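Local coordinates for hexokinase (Schistosoma mansoni, PDB 1BDG), which phosphorylates glucose and other hexoses at the 6-position with ATP, the entry step of glycolysis, at residues Trp262-Ser274 with Lys284-Ile298. Sequence-based numbering, arbitrary orientation.
Sequences WRTQFDKSMDIDS and KMVSGMYLGELVRHI
Met270 is the knob of this contact: its side chain sits among Lys284, Tyr290, Glu293 and His297, a knob-into-hole fit. With CG anti to the backbone N (chi1 -170°) and two further bends, the thioether turns so that SD lies 3.7 Å from Tyr290 CD1, an oblique Met-aromatic contact, while CE meets CB of Lys284. CA of the same residue lies over one face of the His297 imidazole, 3.7 Å from the ring centroid and 19° off the normal, a CH-pi contact. That ring is oriented from within its own helix: His297 ND1 donates to Glu293 O at 2.9 Å, with the acceptor in the ring plane. At the N-terminal end of helix 265-272, CG1 of Ile298 rests on one face of the Phe266 ring, off-centre toward the rim, and the two side chains cross at about a right angle. Leu294 CD2 lies beside Phe266 CB at 3.8 Å and also packs on Asp267, whose carboxylate closes a capping box with Thr264 and forms a salt bridge to Arg373. Toward the C-terminal end of helix 265-272, Lys284 NZ makes a salt bridge to Asp271 OD1 (3.4 Å) and a weak hydrogen bond to Ser274 OG; within its own segment its CG lies over the centre of the Tyr290 ring. Lys279 O and Gly278 N give this ammonium and this carboxylate, respectively, further hydrogen bonds. The axes of segments 265-272 and 288-298 approach to 9.2 Å, with 113° between their N-to-C directions, a steep crossing within the large subdomain. Helix 5-16 packs on Phe266 and Ile298, helix 23-41 on Trp262, and helix 357-389 on Met285 and Leu294, while Tyr290 carries the contact toward the sugar site, its side chain about 8 Å from the bound glucose.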
loop_
_atom_site.group_PDB
_atom_site.type_symbol
_atom_site.label_atom_id
_atom_site.label_comp_id
_atom_site.label_asym_id
_atom_site.label_seq_id
_atom_site.Cartn_x
_atom_site.Cartn_y
_atom_site.Cartn_z
ATOM N N TRP A 262 -9.439 -16.122 -10.285
ATOM C CA TRP A 262 -9.693 -15.846 -8.891
ATOM C C TRP A 262 -10.473 -14.569 -8.612
ATOM O O TRP A 262 -10.927 -14.348 -7.494
ATOM C CB TRP A 262 -8.359 -15.878 -8.160
ATOM C CG TRP A 262 -7.645 -17.187 -8.412
ATOM C CD1 TRP A 262 -7.929 -18.382 -7.846
ATOM C CD2 TRP A 262 -6.547 -17.417 -9.302
ATOM N NE1 TRP A 262 -7.083 -19.345 -8.314
ATOM C CE2 TRP A 262 -6.223 -18.784 -9.214
ATOM C CE3 TRP A 262 -5.808 -16.607 -10.173
ATOM C CZ2 TRP A 262 -5.201 -19.359 -9.960
ATOM C CZ3 TRP A 262 -4.789 -17.181 -10.917
ATOM C CH2 TRP A 262 -4.500 -18.548 -10.802
ATOM N N ARG A 263 -10.621 -13.724 -9.619
ATOM C CA ARG A 263 -11.384 -12.497 -9.453
ATOM C C ARG A 263 -12.874 -12.809 -9.604
ATOM O O ARG A 263 -13.272 -13.534 -10.518
ATOM C CB ARG A 263 -10.925 -11.445 -10.456
ATOM C CG ARG A 263 -9.490 -11.036 -10.219
ATOM C CD ARG A 263 -8.995 -9.997 -11.208
ATOM N NE ARG A 263 -9.745 -8.756 -11.101
ATOM C CZ ARG A 263 -10.659 -8.345 -11.978
ATOM N NH1 ARG A 263 -10.956 -9.072 -13.063
ATOM N NH2 ARG A 263 -11.295 -7.203 -11.744
ATOM N N THR A 264 -13.672 -12.318 -8.653
ATOM C CA THR A 264 -15.122 -12.519 -8.630
ATOM C C THR A 264 -15.850 -11.312 -9.221
ATOM O O THR A 264 -15.217 -10.313 -9.583
ATOM C CB THR A 264 -15.618 -12.739 -7.192
ATOM O OG1 THR A 264 -15.470 -11.528 -6.444
ATOM C CG2 THR A 264 -14.823 -13.840 -6.511
ATOM N N GLN A 265 -17.177 -11.394 -9.291
ATOM C CA GLN A 265 -17.986 -10.303 -9.853
ATOM C C GLN A 265 -17.999 -9.047 -8.987
ATOM O O GLN A 265 -18.208 -7.937 -9.480
ATOM C CB GLN A 265 -19.425 -10.759 -10.156
ATOM C CG GLN A 265 -20.158 -11.417 -8.988
ATOM C CD GLN A 265 -21.682 -11.409 -9.144
ATOM O OE1 GLN A 265 -22.347 -10.391 -8.900
ATOM N NE2 GLN A 265 -22.237 -12.551 -9.515
ATOM N N PHE A 266 -17.766 -9.234 -7.697
ATOM C CA PHE A 266 -17.725 -8.143 -6.747
ATOM C C PHE A 266 -16.433 -7.367 -6.987
ATOM O O PHE A 266 -16.380 -6.150 -6.851
ATOM C CB PHE A 266 -17.775 -8.734 -5.350
ATOM C CG PHE A 266 -18.935 -9.669 -5.142
ATOM C CD1 PHE A 266 -20.241 -9.194 -5.164
ATOM C CD2 PHE A 266 -18.727 -11.029 -4.967
ATOM C CE1 PHE A 266 -21.324 -10.051 -5.016
ATOM C CE2 PHE A 266 -19.805 -11.896 -4.816
ATOM C CZ PHE A 266 -21.112 -11.399 -4.842
ATOM N N ASP A 267 -15.396 -8.097 -7.376
ATOM C CA ASP A 267 -14.097 -7.521 -7.680
ATOM C C ASP A 267 -14.205 -6.717 -8.987
ATOM O O ASP A 267 -13.582 -5.662 -9.142
ATOM C CB ASP A 267 -13.044 -8.641 -7.835
ATOM C CG ASP A 267 -12.599 -9.238 -6.504
ATOM O OD1 ASP A 267 -12.308 -8.476 -5.556
ATOM O OD2 ASP A 267 -12.500 -10.475 -6.414
ATOM N N LYS A 268 -15.028 -7.214 -9.908
ATOM C CA LYS A 268 -15.226 -6.577 -11.205
ATOM C C LYS A 268 -16.109 -5.349 -11.147
ATOM O O LYS A 268 -15.782 -4.344 -11.769
ATOM C CB LYS A 268 -15.775 -7.576 -12.227
ATOM C CG LYS A 268 -14.842 -8.718 -12.484
ATOM C CD LYS A 268 -15.379 -9.716 -13.474
ATOM C CE LYS A 268 -14.433 -10.905 -13.479
ATOM N NZ LYS A 268 -14.530 -11.806 -14.639
ATOM N N SER A 269 -17.214 -5.398 -10.409
ATOM C CA SER A 269 -18.083 -4.232 -10.324
ATOM C C SER A 269 -17.524 -3.177 -9.378
ATOM O O SER A 269 -17.966 -2.024 -9.403
ATOM C CB SER A 269 -19.498 -4.622 -9.926
ATOM O OG SER A 269 -19.516 -5.213 -8.646
ATOM N N MET A 270 -16.589 -3.582 -8.518
ATOM C CA MET A 270 -15.912 -2.677 -7.586
ATOM C C MET A 270 -14.878 -1.957 -8.454
ATOM O O MET A 270 -14.782 -0.735 -8.460
ATOM C CB MET A 270 -15.208 -3.500 -6.492
ATOM C CG MET A 270 -14.631 -2.752 -5.285
ATOM S SD MET A 270 -13.031 -1.974 -5.525
ATOM C CE MET A 270 -12.067 -3.326 -5.838
ATOM N N ASP A 271 -14.148 -2.741 -9.236
ATOM C CA ASP A 271 -13.134 -2.227 -10.151
ATOM C C ASP A 271 -13.757 -1.294 -11.224
ATOM O O ASP A 271 -13.348 -0.140 -11.377
ATOM C CB ASP A 271 -12.405 -3.415 -10.796
ATOM C CG ASP A 271 -11.375 -2.989 -11.796
ATOM O OD1 ASP A 271 -10.581 -2.088 -11.470
ATOM O OD2 ASP A 271 -11.373 -3.543 -12.917
ATOM N N ILE A 272 -14.761 -1.785 -11.938
ATOM C CA ILE A 272 -15.445 -0.999 -12.961
ATOM C C ILE A 272 -15.797 0.429 -12.472
ATOM O O ILE A 272 -15.595 1.411 -13.188
ATOM C CB ILE A 272 -16.776 -1.729 -13.405
ATOM C CG1 ILE A 272 -16.488 -2.906 -14.332
ATOM C CG2 ILE A 272 -17.731 -0.783 -14.094
ATOM C CD1 ILE A 272 -17.717 -3.788 -14.568
ATOM N N ASP A 273 -16.273 0.522 -11.232
ATOM C CA ASP A 273 -16.737 1.770 -10.621
ATOM C C ASP A 273 -15.660 2.563 -9.878
ATOM O O ASP A 273 -15.949 3.621 -9.290
ATOM C CB ASP A 273 -17.942 1.427 -9.714
ATOM C CG ASP A 273 -18.613 2.652 -9.075
ATOM O OD1 ASP A 273 -18.901 3.669 -9.763
ATOM O OD2 ASP A 273 -18.898 2.568 -7.855
ATOM N N SER A 274 -14.413 2.090 -9.948
ATOM C CA SER A 274 -13.293 2.752 -9.268
ATOM C C SER A 274 -12.808 3.979 -10.019
ATOM O O SER A 274 -13.297 4.279 -11.097
ATOM C CB SER A 274 -12.141 1.771 -9.031
ATOM O OG SER A 274 -11.581 1.306 -10.237
ATOM N N LYS A 284 -6.537 -4.081 -5.532
ATOM C CA LYS A 284 -7.945 -3.967 -5.213
ATOM C C LYS A 284 -8.501 -5.179 -4.468
ATOM O O LYS A 284 -9.612 -5.121 -3.922
ATOM C CB LYS A 284 -8.722 -3.688 -6.497
ATOM C CG LYS A 284 -8.460 -2.301 -7.028
ATOM C CD LYS A 284 -8.866 -2.139 -8.461
ATOM C CE LYS A 284 -9.342 -0.724 -8.732
ATOM N NZ LYS A 284 -8.518 0.020 -9.697
ATOM N N MET A 285 -7.741 -6.277 -4.459
ATOM C CA MET A 285 -8.147 -7.500 -3.766
ATOM C C MET A 285 -7.546 -7.520 -2.374
ATOM O O MET A 285 -8.062 -8.191 -1.496
ATOM C CB MET A 285 -7.658 -8.755 -4.507
ATOM C CG MET A 285 -8.231 -9.001 -5.915
ATOM S SD MET A 285 -7.342 -10.282 -6.852
ATOM C CE MET A 285 -8.249 -11.736 -6.486
ATOM N N VAL A 286 -6.517 -6.704 -2.167
ATOM C CA VAL A 286 -5.756 -6.651 -0.917
ATOM C C VAL A 286 -5.786 -5.404 -0.003
ATOM O O VAL A 286 -5.980 -5.533 1.207
ATOM C CB VAL A 286 -4.258 -6.977 -1.211
ATOM C CG1 VAL A 286 -3.445 -7.001 0.053
ATOM C CG2 VAL A 286 -4.140 -8.292 -1.923
ATOM N N SER A 287 -5.581 -4.218 -0.571
ATOM C CA SER A 287 -5.505 -2.984 0.204
ATOM C C SER A 287 -6.712 -2.402 0.935
ATOM O O SER A 287 -7.870 -2.585 0.547
ATOM C CB SER A 287 -4.885 -1.895 -0.652
ATOM O OG SER A 287 -5.800 -1.439 -1.636
ATOM N N GLY A 288 -6.390 -1.572 1.926
ATOM C CA GLY A 288 -7.377 -0.902 2.752
ATOM C C GLY A 288 -8.344 0.054 2.071
ATOM O O GLY A 288 -9.432 0.284 2.579
ATOM N N MET A 289 -7.969 0.650 0.955
ATOM C CA MET A 289 -8.878 1.558 0.271
ATOM C C MET A 289 -9.995 0.811 -0.440
ATOM O O MET A 289 -11.071 1.370 -0.678
ATOM C CB MET A 289 -8.113 2.394 -0.755
ATOM C CG MET A 289 -8.983 3.171 -1.714
ATOM S SD MET A 289 -7.999 4.210 -2.779
ATOM C CE MET A 289 -9.014 5.612 -2.877
ATOM N N TYR A 290 -9.770 -0.463 -0.746
ATOM C CA TYR A 290 -10.777 -1.202 -1.486
ATOM C C TYR A 290 -11.502 -2.323 -0.780
ATOM O O TYR A 290 -12.593 -2.701 -1.212
ATOM C CB TYR A 290 -10.186 -1.727 -2.788
ATOM C CG TYR A 290 -9.449 -0.690 -3.618
ATOM C CD1 TYR A 290 -10.110 0.062 -4.593
ATOM C CD2 TYR A 290 -8.088 -0.496 -3.458
ATOM C CE1 TYR A 290 -9.428 0.962 -5.388
ATOM C CE2 TYR A 290 -7.406 0.400 -4.241
ATOM C CZ TYR A 290 -8.075 1.123 -5.202
ATOM O OH TYR A 290 -7.357 1.982 -5.998
ATOM N N LEU A 291 -10.944 -2.840 0.313
ATOM C CA LEU A 291 -11.600 -3.943 1.013
ATOM C C LEU A 291 -12.978 -3.628 1.563
ATOM O O LEU A 291 -13.841 -4.491 1.571
ATOM C CB LEU A 291 -10.717 -4.532 2.106
ATOM C CG LEU A 291 -9.470 -5.282 1.647
ATOM C CD1 LEU A 291 -8.841 -5.995 2.796
ATOM C CD2 LEU A 291 -9.831 -6.257 0.572
ATOM N N GLY A 292 -13.197 -2.405 2.026
ATOM C CA GLY A 292 -14.508 -2.049 2.539
ATOM C C GLY A 292 -15.511 -1.982 1.400
ATOM O O GLY A 292 -16.664 -2.398 1.520
ATOM N N GLU A 293 -15.046 -1.521 0.251
ATOM C CA GLU A 293 -15.904 -1.387 -0.905
ATOM C C GLU A 293 -16.351 -2.769 -1.361
ATOM O O GLU A 293 -17.460 -2.924 -1.887
ATOM C CB GLU A 293 -15.161 -0.618 -2.004
ATOM C CG GLU A 293 -16.029 -0.005 -3.120
ATOM C CD GLU A 293 -17.146 0.959 -2.653
ATOM O OE1 GLU A 293 -17.338 1.174 -1.430
ATOM O OE2 GLU A 293 -17.864 1.482 -3.537
ATOM N N LEU A 294 -15.542 -3.790 -1.101
ATOM C CA LEU A 294 -15.912 -5.140 -1.515
ATOM C C LEU A 294 -17.141 -5.635 -0.768
ATOM O O LEU A 294 -18.042 -6.215 -1.376
ATOM C CB LEU A 294 -14.744 -6.131 -1.352
ATOM C CG LEU A 294 -13.911 -6.397 -2.612
ATOM C CD1 LEU A 294 -12.731 -7.279 -2.309
ATOM C CD2 LEU A 294 -14.782 -7.018 -3.678
ATOM N N VAL A 295 -17.171 -5.415 0.548
ATOM C CA VAL A 295 -18.304 -5.833 1.378
ATOM C C VAL A 295 -19.535 -5.018 1.032
ATOM O O VAL A 295 -20.642 -5.515 1.132
ATOM C CB VAL A 295 -18.033 -5.675 2.866
ATOM C CG1 VAL A 295 -19.184 -6.260 3.654
ATOM C CG2 VAL A 295 -16.725 -6.353 3.240
ATOM N N ARG A 296 -19.349 -3.767 0.632
ATOM C CA ARG A 296 -20.483 -2.943 0.240
ATOM C C ARG A 296 -21.082 -3.522 -1.030
ATOM O O ARG A 296 -22.301 -3.629 -1.146
ATOM C CB ARG A 296 -20.090 -1.487 -0.028
ATOM C CG ARG A 296 -21.301 -0.552 0.017
ATOM C CD ARG A 296 -20.968 0.867 -0.309
ATOM N NE ARG A 296 -20.452 0.969 -1.665
ATOM C CZ ARG A 296 -21.208 1.118 -2.742
ATOM N NH1 ARG A 296 -22.530 1.196 -2.619
ATOM N NH2 ARG A 296 -20.644 1.131 -3.948
ATOM N N HIS A 297 -20.227 -3.855 -1.994
ATOM C CA HIS A 297 -20.686 -4.431 -3.248
ATOM C C HIS A 297 -21.419 -5.734 -3.022
ATOM O O HIS A 297 -22.461 -5.953 -3.601
ATOM C CB HIS A 297 -19.533 -4.617 -4.225
ATOM C CG HIS A 297 -19.248 -3.396 -5.033
ATOM N ND1 HIS A 297 -18.551 -2.321 -4.531
ATOM C CD2 HIS A 297 -19.642 -3.041 -6.274
ATOM C CE1 HIS A 297 -18.531 -1.350 -5.426
ATOM N NE2 HIS A 297 -19.189 -1.765 -6.497
ATOM N N ILE A 298 -20.888 -6.589 -2.163
ATOM C CA ILE A 298 -21.540 -7.848 -1.874
ATOM C C ILE A 298 -22.917 -7.536 -1.290
ATOM O O ILE A 298 -23.927 -8.042 -1.773
ATOM C CB ILE A 298 -20.711 -8.683 -0.874
ATOM C CG1 ILE A 298 -19.348 -9.028 -1.488
ATOM C CG2 ILE A 298 -21.480 -9.946 -0.483
ATOM C CD1 ILE A 298 -18.233 -9.186 -0.483
#